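PDB 4RFA: Lmo0740 protein from Listeria monocytogenes, which probably acts as a transcription regulator of the Crp type, with a cyclic nucleotide-binding-like beta domain joined to a probably DNA-binding C-terminal domain. Local coordinates for residues A[69-75]-A[185-191]; A[150-154]-A[196-201]; A[55-59]-A[101-105]. One frame throughout, in Å; residues are numbered along the deposited sequence.

In the fold
Interaction 1 is the buried one: it sets strand 72-76 of the N-terminal beta domain against helix 183-189 of the C-terminal domain, mixing backbone and arginine hydrogen bonds with aromatic packing. Interaction 2, nearer the periphery, joins 150-154 to 196-201 mainly through aliphatic side chains, with no hydrogen bond between the two segments. Interaction 3 is partly buried and lies wholly in the beta domain, where residues 55-59 and 101-105 pair largely through backbone and serine bonds. Interactions 1 and 2 touch through Cys190 and Arg153, and 1 and 3 share the sheet of strands 72-76 and 58-62; interactions 2 and 3 stay about 15 Å apart at their nearest atoms.

Interaction 1: A[69-75]-A[185-191]; sequences TNYISIF and VLARYCR
Arg188 lies across residues 69-72 and turns the edge of its guanidinium to the backbone carbonyl of Asn70. NE donates to Asn70 O at 2.7 Å, in the guanidinium plane and almost in line with the C=O; NH2 adds a weak bond to the same oxygen. A bend at chi3 (65°) lets the group curl round so that Ile72 CD1 sits over the centre of its face, 4.0 Å from CZ. The backbone is tied too, Ile72 N giving its hydrogen to Arg188 O at 3.1 Å.

Arg191, which closes a Schellman motif with positive phi, works on the other flank. Its CA lies over the face of the Tyr71 ring, 3.7 Å from the centroid, as a CH-pi contact. In one of two modelled conformers its extended chain brings NH2 to Ser73 O at 3.0 Å, on a lone pair in the carbonyl plane; this bond may not always be formed. Phe75 CE2 lies over one face of the Tyr189 ring, 3.6 Å from CD1, the rings meeting obliquely at 53°, while Phe75 CZ meets Val185 CG1.

Strand 72-76 is an outer strand of its sheet, bonded to strand 58-62 with a classic beta bulge where Ser73 and Ile74 face Val60. Glu61 of strand 58-62, in the same chain, forms a salt bridge with Arg188, and helices 126-143 and 150-165 pack against Ile74, Phe75 and Tyr189.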
loop_
_atom_site.group_PDB
_atom_site.type_symbol
_atom_site.label_atom_id
_atom_site.label_comp_id
_atom_site.label_asym_id
_atom_site.label_seq_id
_atom_site.Cartn_x
_atom_site.Cartn_y
_atom_site.Cartn_z
ATOM N N THR A 69 -11.403 20.658 5.371
ATOM C CA THR A 69 -11.327 19.760 4.203
ATOM C C THR A 69 -10.181 18.792 4.411
ATOM O O THR A 69 -9.062 19.170 4.683
ATOM C CB THR A 69 -11.185 20.520 2.846
ATOM O OG1 THR A 69 -9.811 20.831 2.580
ATOM C CG2 THR A 69 -12.013 21.798 2.857
ATOM N N ASN A 70 -10.483 17.516 4.330
ATOM C CA ASN A 70 -9.481 16.550 4.559
ATOM C C ASN A 70 -8.533 16.444 3.376
ATOM O O ASN A 70 -8.897 16.684 2.228
ATOM C CB ASN A 70 -10.097 15.182 4.759
ATOM C CG ASN A 70 -10.872 15.056 6.072
ATOM O OD1 ASN A 70 -10.509 15.637 7.102
ATOM N ND2 ASN A 70 -11.905 14.225 6.043
ATOM N N TYR A 71 -7.328 16.014 3.691
ATOM C CA TYR A 71 -6.367 15.628 2.695
ATOM C C TYR A 71 -6.866 14.394 1.977
ATOM O O TYR A 71 -7.695 13.645 2.476
ATOM C CB TYR A 71 -5.044 15.303 3.378
ATOM C CG TYR A 71 -4.349 16.483 4.021
ATOM C CD1 TYR A 71 -4.487 17.769 3.514
ATOM C CD2 TYR A 71 -3.505 16.299 5.121
ATOM C CE1 TYR A 71 -3.823 18.847 4.086
ATOM C CE2 TYR A 71 -2.824 17.371 5.701
ATOM C CZ TYR A 71 -2.990 18.646 5.178
ATOM O OH TYR A 71 -2.330 19.723 5.735
ATOM N N ILE A 72 -6.305 14.148 0.814
ATOM C CA ILE A 72 -6.634 12.972 0.031
ATOM C C ILE A 72 -5.420 12.091 0.049
ATOM O O ILE A 72 -4.319 12.544 -0.302
ATOM C CB ILE A 72 -6.923 13.367 -1.411
ATOM C CG1 ILE A 72 -8.204 14.185 -1.465
ATOM C CG2 ILE A 72 -6.901 12.142 -2.322
ATOM C CD1 ILE A 72 -8.399 14.948 -2.779
ATOM N N SER A 73 -5.616 10.842 0.444
ATOM C CA SER A 73 -4.502 9.906 0.607
ATOM C C SER A 73 -4.179 9.296 -0.710
ATOM O O SER A 73 -3.026 9.098 -1.028
ATOM C CB SER A 73 -4.889 8.761 1.587
ATOM O OG SER A 73 -5.257 9.337 2.838
ATOM N N ILE A 74 -5.206 8.941 -1.475
ATOM C CA ILE A 74 -4.954 8.312 -2.771
ATOM C C ILE A 74 -6.213 8.377 -3.598
ATOM O O ILE A 74 -7.283 8.472 -3.024
ATOM C CB ILE A 74 -4.475 6.816 -2.550
ATOM C CG1 ILE A 74 -3.994 6.162 -3.840
ATOM C CG2 ILE A 74 -5.549 6.012 -1.881
ATOM C CD1 ILE A 74 -3.208 4.858 -3.593
ATOM N N PHE A 75 -6.088 8.310 -4.926
ATOM C CA PHE A 75 -7.233 8.213 -5.784
ATOM C C PHE A 75 -7.604 6.770 -6.105
ATOM O O PHE A 75 -6.767 5.927 -6.113
ATOM C CB PHE A 75 -6.979 8.996 -7.061
ATOM C CG PHE A 75 -6.918 10.468 -6.823
ATOM C CD1 PHE A 75 -8.094 11.203 -6.677
ATOM C CD2 PHE A 75 -5.713 11.102 -6.628
ATOM C CE1 PHE A 75 -8.063 12.562 -6.387
ATOM C CE2 PHE A 75 -5.662 12.474 -6.322
ATOM C CZ PHE A 75 -6.842 13.204 -6.190
ATOM N N VAL A 185 -8.050 20.385 -5.058
ATOM C CA VAL A 185 -7.815 18.964 -4.999
ATOM C C VAL A 185 -6.295 18.664 -4.965
ATOM O O VAL A 185 -5.823 17.873 -4.126
ATOM C CB VAL A 185 -8.515 18.263 -6.141
ATOM C CG1 VAL A 185 -8.079 16.814 -6.266
ATOM C CG2 VAL A 185 -10.064 18.384 -5.970
ATOM N N LEU A 186 -5.539 19.356 -5.811
ATOM C CA LEU A 186 -4.110 19.181 -5.851
ATOM C C LEU A 186 -3.539 19.461 -4.507
ATOM O O LEU A 186 -2.701 18.710 -4.056
ATOM C CB LEU A 186 -3.450 20.060 -6.917
ATOM C CG LEU A 186 -1.983 19.849 -7.226
ATOM C CD1 LEU A 186 -1.775 18.436 -7.731
ATOM C CD2 LEU A 186 -1.557 20.862 -8.280
ATOM N N ALA A 187 -3.993 20.528 -3.856
ATOM C CA ALA A 187 -3.515 20.851 -2.541
ATOM C C ALA A 187 -3.797 19.771 -1.505
ATOM O O ALA A 187 -2.970 19.510 -0.606
ATOM C CB ALA A 187 -4.101 22.143 -2.056
ATOM N N ARG A 188 -4.991 19.207 -1.567
ATOM C CA ARG A 188 -5.368 18.159 -0.655
ATOM C C ARG A 188 -4.525 16.925 -0.881
ATOM O O ARG A 188 -4.124 16.276 0.101
ATOM C CB ARG A 188 -6.847 17.852 -0.749
ATOM C CG ARG A 188 -7.701 19.043 -0.321
ATOM C CD ARG A 188 -9.130 18.883 -0.743
ATOM N NE ARG A 188 -9.736 17.776 -0.061
ATOM C CZ ARG A 188 -10.796 17.149 -0.524
ATOM N NH1 ARG A 188 -11.350 17.558 -1.669
ATOM N NH2 ARG A 188 -11.288 16.141 0.154
ATOM N N TYR A 189 -4.189 16.623 -2.141
ATOM C CA TYR A 189 -3.397 15.436 -2.438
ATOM C C TYR A 189 -1.941 15.652 -2.058
ATOM O O TYR A 189 -1.212 14.697 -1.690
ATOM C CB TYR A 189 -3.579 15.066 -3.883
ATOM C CG TYR A 189 -2.799 13.865 -4.403
ATOM C CD1 TYR A 189 -3.019 12.578 -3.949
ATOM C CD2 TYR A 189 -1.907 14.032 -5.458
ATOM C CE1 TYR A 189 -2.351 11.481 -4.506
ATOM C CE2 TYR A 189 -1.230 12.948 -6.005
ATOM C CZ TYR A 189 -1.451 11.680 -5.520
ATOM O OH TYR A 189 -0.713 10.694 -6.098
ATOM N N CYS A 190 -1.491 16.898 -2.186
ATOM C CA CYS A 190 -0.139 17.272 -1.762
ATOM C C CYS A 190 -0.000 17.536 -0.276
ATOM O O CYS A 190 1.091 17.807 0.191
ATOM C CB CYS A 190 0.398 18.479 -2.545
ATOM S SG CYS A 190 0.592 18.093 -4.284
ATOM N N ARG A 191 -1.120 17.487 0.425
ATOM C CA ARG A 191 -1.151 17.673 1.854
ATOM C C ARG A 191 -0.444 19.023 2.200
ATOM O O ARG A 191 0.572 19.090 2.908
ATOM C CB ARG A 191 -0.600 16.379 2.509
ATOM C CG ARG A 191 -1.185 15.059 1.893
ATOM C CD ARG A 191 -0.771 13.830 2.712
ATOM N NE ARG A 191 -0.982 12.407 2.279
ATOM C CZ ARG A 191 -1.210 11.876 1.069
ATOM N NH1 ARG A 191 -1.296 12.598 -0.034
ATOM N NH2 ARG A 191 -1.305 10.516 0.985
#

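Interaction 2: A[150-154]-A[196-201]; sequences PKERI and NISNLL
Ile154 and Ile197 meet end to end, CD1 to CD1, at 3.4 Å. Ile154 sends CG1 anti to its own backbone N (chi1 -168°) and, with chi2 extended as well, pushes CD1 straight out between the side chains of helix 194-206. There the methyl also finds Leu200 CB at 3.9 Å and Leu201 CD2 at 4.0 Å, so one carbon is wedged among three residues. All of them are buried, and this is the tight part of the contact.

Leu200 leads from that interior to the looser rim. Its two methyls part company: CD1 leans on Pro150 CB at 4.0 Å, while CD2 rests against the aliphatic stretch of Lys151, 3.7 Å from CD. The lysine chain, bent at chi2 and chi4, offers its methylenes to the leucine and carries NZ on to salt bridges with Glu203 and Glu207. Across the N-terminal end of helix 150-165, Asn196 points the nitrogen end of its amide at the proline ring, ND2 to Pro150 CB 3.6 Å, the two side chains crossing nearly at right angles; that nitrogen also hydrogen-bonds Thr192 OG1. Between residues 150-154 and 196-201 this partly exposed outer side holds by van der Waals contact; just beyond, the lysine adds a charged tie to Glu203 of the same helix 194-206.

The axes of the two short segments cross at -68°. Behind them, helix 183-189 packs on Ile197 through Gln183 and Ala187, and on Leu201 through Leu186, consistent with the helix-turn-helix layout of Crp-like proteins.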
loop_
_atom_site.group_PDB
_atom_site.type_symbol
_atom_site.label_atom_id
_atom_site.label_comp_id
_atom_site.label_asym_id
_atom_site.label_seq_id
_atom_site.Cartn_x
_atom_site.Cartn_y
_atom_site.Cartn_z
ATOM N N PRO A 150 6.860 20.836 0.449
ATOM C CA PRO A 150 5.699 20.900 -0.430
ATOM C C PRO A 150 6.051 20.982 -1.904
ATOM O O PRO A 150 5.373 20.384 -2.719
ATOM C CB PRO A 150 4.968 22.152 0.054
ATOM C CG PRO A 150 5.305 22.213 1.520
ATOM C CD PRO A 150 6.756 21.780 1.584
ATOM N N LYS A 151 7.142 21.646 -2.227
ATOM C CA LYS A 151 7.578 21.759 -3.616
ATOM C C LYS A 151 7.970 20.434 -4.196
ATOM O O LYS A 151 7.639 20.090 -5.330
ATOM C CB LYS A 151 8.774 22.720 -3.716
ATOM C CG LYS A 151 9.399 22.820 -5.113
ATOM C CD LYS A 151 8.840 23.975 -5.926
ATOM C CE LYS A 151 9.487 24.096 -7.308
ATOM N NZ LYS A 151 10.764 24.827 -7.305
ATOM N N GLU A 152 8.735 19.682 -3.444
ATOM C CA GLU A 152 9.046 18.346 -3.900
ATOM C C GLU A 152 7.811 17.500 -4.038
ATOM O O GLU A 152 7.722 16.707 -4.946
ATOM C CB GLU A 152 9.996 17.692 -2.922
ATOM C CG GLU A 152 11.348 18.383 -2.874
ATOM C CD GLU A 152 12.181 17.816 -1.765
ATOM O OE1 GLU A 152 11.698 17.783 -0.602
ATOM O OE2 GLU A 152 13.274 17.343 -2.080
ATOM N N ARG A 153 6.860 17.638 -3.122
ATOM C CA ARG A 153 5.636 16.857 -3.216
ATOM C C ARG A 153 4.796 17.159 -4.451
ATOM O O ARG A 153 4.206 16.261 -5.043
ATOM C CB ARG A 153 4.789 17.077 -1.977
ATOM C CG ARG A 153 5.433 16.485 -0.744
ATOM C CD ARG A 153 4.491 16.200 0.389
ATOM N NE ARG A 153 3.732 17.350 0.888
ATOM C CZ ARG A 153 4.110 18.175 1.862
ATOM N NH1 ARG A 153 5.315 18.068 2.448
ATOM N NH2 ARG A 153 3.266 19.119 2.261
ATOM N N ILE A 154 4.736 18.424 -4.857
ATOM C CA ILE A 154 3.872 18.781 -5.977
ATOM C C ILE A 154 4.393 18.192 -7.287
ATOM O O ILE A 154 3.616 17.734 -8.138
ATOM C CB ILE A 154 3.655 20.309 -6.058
ATOM C CG1 ILE A 154 2.527 20.626 -7.041
ATOM C CG2 ILE A 154 4.922 21.065 -6.442
ATOM C CD1 ILE A 154 2.161 22.084 -7.049
ATOM N N ASN A 196 -0.473 28.041 -0.863
ATOM C CA ASN A 196 0.843 27.515 -1.124
ATOM C C ASN A 196 0.894 26.785 -2.465
ATOM O O ASN A 196 1.814 26.960 -3.241
ATOM C CB ASN A 196 1.256 26.598 0.011
ATOM C CG ASN A 196 2.731 26.368 0.040
ATOM O OD1 ASN A 196 3.493 27.174 -0.480
ATOM N ND2 ASN A 196 3.148 25.263 0.626
ATOM N N ILE A 197 -0.097 25.958 -2.748
ATOM C CA ILE A 197 -0.177 25.335 -4.070
ATOM C C ILE A 197 -0.116 26.392 -5.214
ATOM O O ILE A 197 0.530 26.186 -6.247
ATOM C CB ILE A 197 -1.468 24.475 -4.170
ATOM C CG1 ILE A 197 -1.185 23.033 -3.809
ATOM C CG2 ILE A 197 -2.084 24.488 -5.541
ATOM C CD1 ILE A 197 -0.103 22.316 -4.556
ATOM N N SER A 198 -0.796 27.515 -5.031
ATOM C CA SER A 198 -0.864 28.533 -6.089
ATOM C C SER A 198 0.522 29.026 -6.408
ATOM O O SER A 198 0.911 29.129 -7.561
ATOM C CB SER A 198 -1.730 29.710 -5.655
ATOM O OG SER A 198 -2.063 30.491 -6.773
ATOM N N ASN A 199 1.275 29.321 -5.359
ATOM C CA ASN A 199 2.640 29.811 -5.505
ATOM C C ASN A 199 3.566 28.804 -6.123
ATOM O O ASN A 199 4.370 29.138 -6.977
ATOM C CB ASN A 199 3.150 30.213 -4.141
ATOM C CG ASN A 199 2.512 31.496 -3.662
ATOM O OD1 ASN A 199 2.079 32.307 -4.473
ATOM N ND2 ASN A 199 2.400 31.664 -2.364
ATOM N N LEU A 200 3.410 27.552 -5.729
ATOM C CA LEU A 200 4.176 26.472 -6.316
ATOM C C LEU A 200 3.839 26.221 -7.772
ATOM O O LEU A 200 4.732 25.946 -8.538
ATOM C CB LEU A 200 3.956 25.186 -5.537
ATOM C CG LEU A 200 4.443 25.270 -4.078
ATOM C CD1 LEU A 200 3.955 24.073 -3.294
ATOM C CD2 LEU A 200 5.954 25.383 -4.042
ATOM N N LEU A 201 2.562 26.250 -8.144
ATOM C CA LEU A 201 2.183 26.146 -9.528
ATOM C C LEU A 201 2.856 27.213 -10.395
ATOM O O LEU A 201 3.255 26.917 -11.533
ATOM C CB LEU A 201 0.656 26.214 -9.719
ATOM C CG LEU A 201 -0.142 25.027 -9.182
ATOM C CD1 LEU A 201 -1.624 25.361 -9.194
ATOM C CD2 LEU A 201 0.133 23.780 -9.986
#

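Interaction 3: A[55-59]-A[101-105]; sequences EGYAA and SESLM
With chi1 at 55°, Ser101 tucks OG between its backbone N and carbonyl carbon, and this brings the hydroxyl up to the 55-59 backbone. Tyr57 N donates to it at 3.0 Å along a fairly straight path (159°), and the same OG gives its own hydrogen to Ser103 O at 2.9 Å, approaching from above that carbonyl plane. A weak bond from Ser101 N to Tyr57 O runs alongside. Leu104 takes a different torsion: CG stands anti to the backbone N, which carries CD1 over to Tyr57 O at 3.7 Å and to Ala58 CB at 4.0 Å.

Farther along, Glu55 and Met105, a selenomethionine, form an antiparallel hydrogen-bonded pair. Met105 N to Glu55 O, 3.0 Å, is the firmer bond, and the return bond from Glu55 N is weak. On the sheet face that these two residues share, Glu55 CG packs on Met105 CB at 3.7 Å. Gly56 passes close to residues 101-104, its CA making a C-H...O contact with Ser103 O, 3.4 Å away.

Strand 49-55 gives way here to strand 58-62, each belonging to a different sheet of the beta domain. The chemistry follows: the serine hydroxyl, accepting from Tyr57 N and donating to Ser103 O, links the two segments where the regular pairing of Glu55 and Met105 has stopped.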
loop_
_atom_site.group_PDB
_atom_site.type_symbol
_atom_site.label_atom_id
_atom_site.label_comp_id
_atom_site.label_asym_id
_atom_site.label_seq_id
_atom_site.Cartn_x
_atom_site.Cartn_y
_atom_site.Cartn_z
ATOM N N GLU A 55 -15.868 2.736 -14.273
ATOM C CA GLU A 55 -15.642 4.071 -14.805
ATOM C C GLU A 55 -15.734 5.126 -13.737
ATOM O O GLU A 55 -16.410 4.935 -12.732
ATOM C CB GLU A 55 -16.635 4.359 -15.945
ATOM C CG GLU A 55 -18.067 4.442 -15.528
ATOM C CD GLU A 55 -19.035 4.713 -16.703
ATOM O OE1 GLU A 55 -18.944 4.034 -17.752
ATOM O OE2 GLU A 55 -19.909 5.604 -16.555
ATOM N N GLY A 56 -15.060 6.251 -13.955
ATOM C CA GLY A 56 -15.023 7.341 -12.969
ATOM C C GLY A 56 -13.904 7.246 -11.918
ATOM O O GLY A 56 -13.141 6.282 -11.887
ATOM N N TYR A 57 -13.849 8.246 -11.036
ATOM C CA TYR A 57 -12.742 8.425 -10.109
ATOM C C TYR A 57 -13.287 8.762 -8.755
ATOM O O TYR A 57 -14.306 9.430 -8.616
ATOM C CB TYR A 57 -11.804 9.547 -10.595
ATOM C CG TYR A 57 -11.088 9.197 -11.882
ATOM C CD1 TYR A 57 -11.638 9.457 -13.123
ATOM C CD2 TYR A 57 -9.865 8.593 -11.845
ATOM C CE1 TYR A 57 -10.959 9.117 -14.291
ATOM C CE2 TYR A 57 -9.198 8.249 -12.975
ATOM C CZ TYR A 57 -9.749 8.501 -14.199
ATOM O OH TYR A 57 -9.025 8.142 -15.303
ATOM N N ALA A 58 -12.646 8.257 -7.734
ATOM C CA ALA A 58 -12.950 8.722 -6.400
ATOM C C ALA A 58 -11.679 9.061 -5.660
ATOM O O ALA A 58 -10.589 8.784 -6.139
ATOM C CB ALA A 58 -13.740 7.660 -5.639
ATOM N N ALA A 59 -11.839 9.626 -4.465
ATOM C CA ALA A 59 -10.719 9.941 -3.577
ATOM C C ALA A 59 -10.921 9.343 -2.235
ATOM O O ALA A 59 -12.012 9.438 -1.667
ATOM C CB ALA A 59 -10.576 11.455 -3.414
ATOM N N SER A 101 -15.454 12.514 -9.800
ATOM C CA SER A 101 -15.899 12.763 -11.149
ATOM C C SER A 101 -17.435 12.919 -11.130
ATOM O O SER A 101 -18.097 12.801 -10.073
ATOM C CB SER A 101 -15.407 11.651 -12.074
ATOM O OG SER A 101 -15.820 10.401 -11.587
ATOM N N GLU A 102 -18.008 13.226 -12.283
ATOM C CA GLU A 102 -19.428 13.553 -12.359
ATOM C C GLU A 102 -20.230 12.295 -12.049
ATOM O O GLU A 102 -21.225 12.328 -11.303
ATOM C CB GLU A 102 -19.752 14.130 -13.732
ATOM C CG GLU A 102 -18.972 15.419 -14.053
ATOM N N SER A 103 -19.752 11.172 -12.584
ATOM C CA SER A 103 -20.235 9.857 -12.181
ATOM C C SER A 103 -19.160 8.776 -12.120
ATOM O O SER A 103 -18.036 8.933 -12.635
ATOM C CB SER A 103 -21.353 9.391 -13.128
ATOM O OG SER A 103 -20.785 9.020 -14.371
ATOM N N LEU A 104 -19.550 7.684 -11.464
ATOM C CA LEU A 104 -18.755 6.532 -11.265
ATOM C C LEU A 104 -19.665 5.309 -11.178
ATOM O O LEU A 104 -20.764 5.373 -10.576
ATOM C CB LEU A 104 -17.941 6.707 -9.981
ATOM C CG LEU A 104 -17.061 5.564 -9.502
ATOM C CD1 LEU A 104 -15.884 6.108 -8.669
ATOM C CD2 LEU A 104 -17.848 4.521 -8.721
HETATM N N MSE A 105 -19.209 4.220 -11.787
HETATM C CA MSE A 105 -19.921 2.939 -11.815
HETATM C C MSE A 105 -19.018 1.891 -11.306
HETATM O O MSE A 105 -17.870 1.829 -11.702
HETATM C CB MSE A 105 -20.226 2.445 -13.221
HETATM C CG MSE A 105 -20.795 1.002 -13.306
HETATM SE SE MSE A 105 -21.380 0.746 -15.186
HETATM C CE MSE A 105 -22.785 2.141 -15.243
#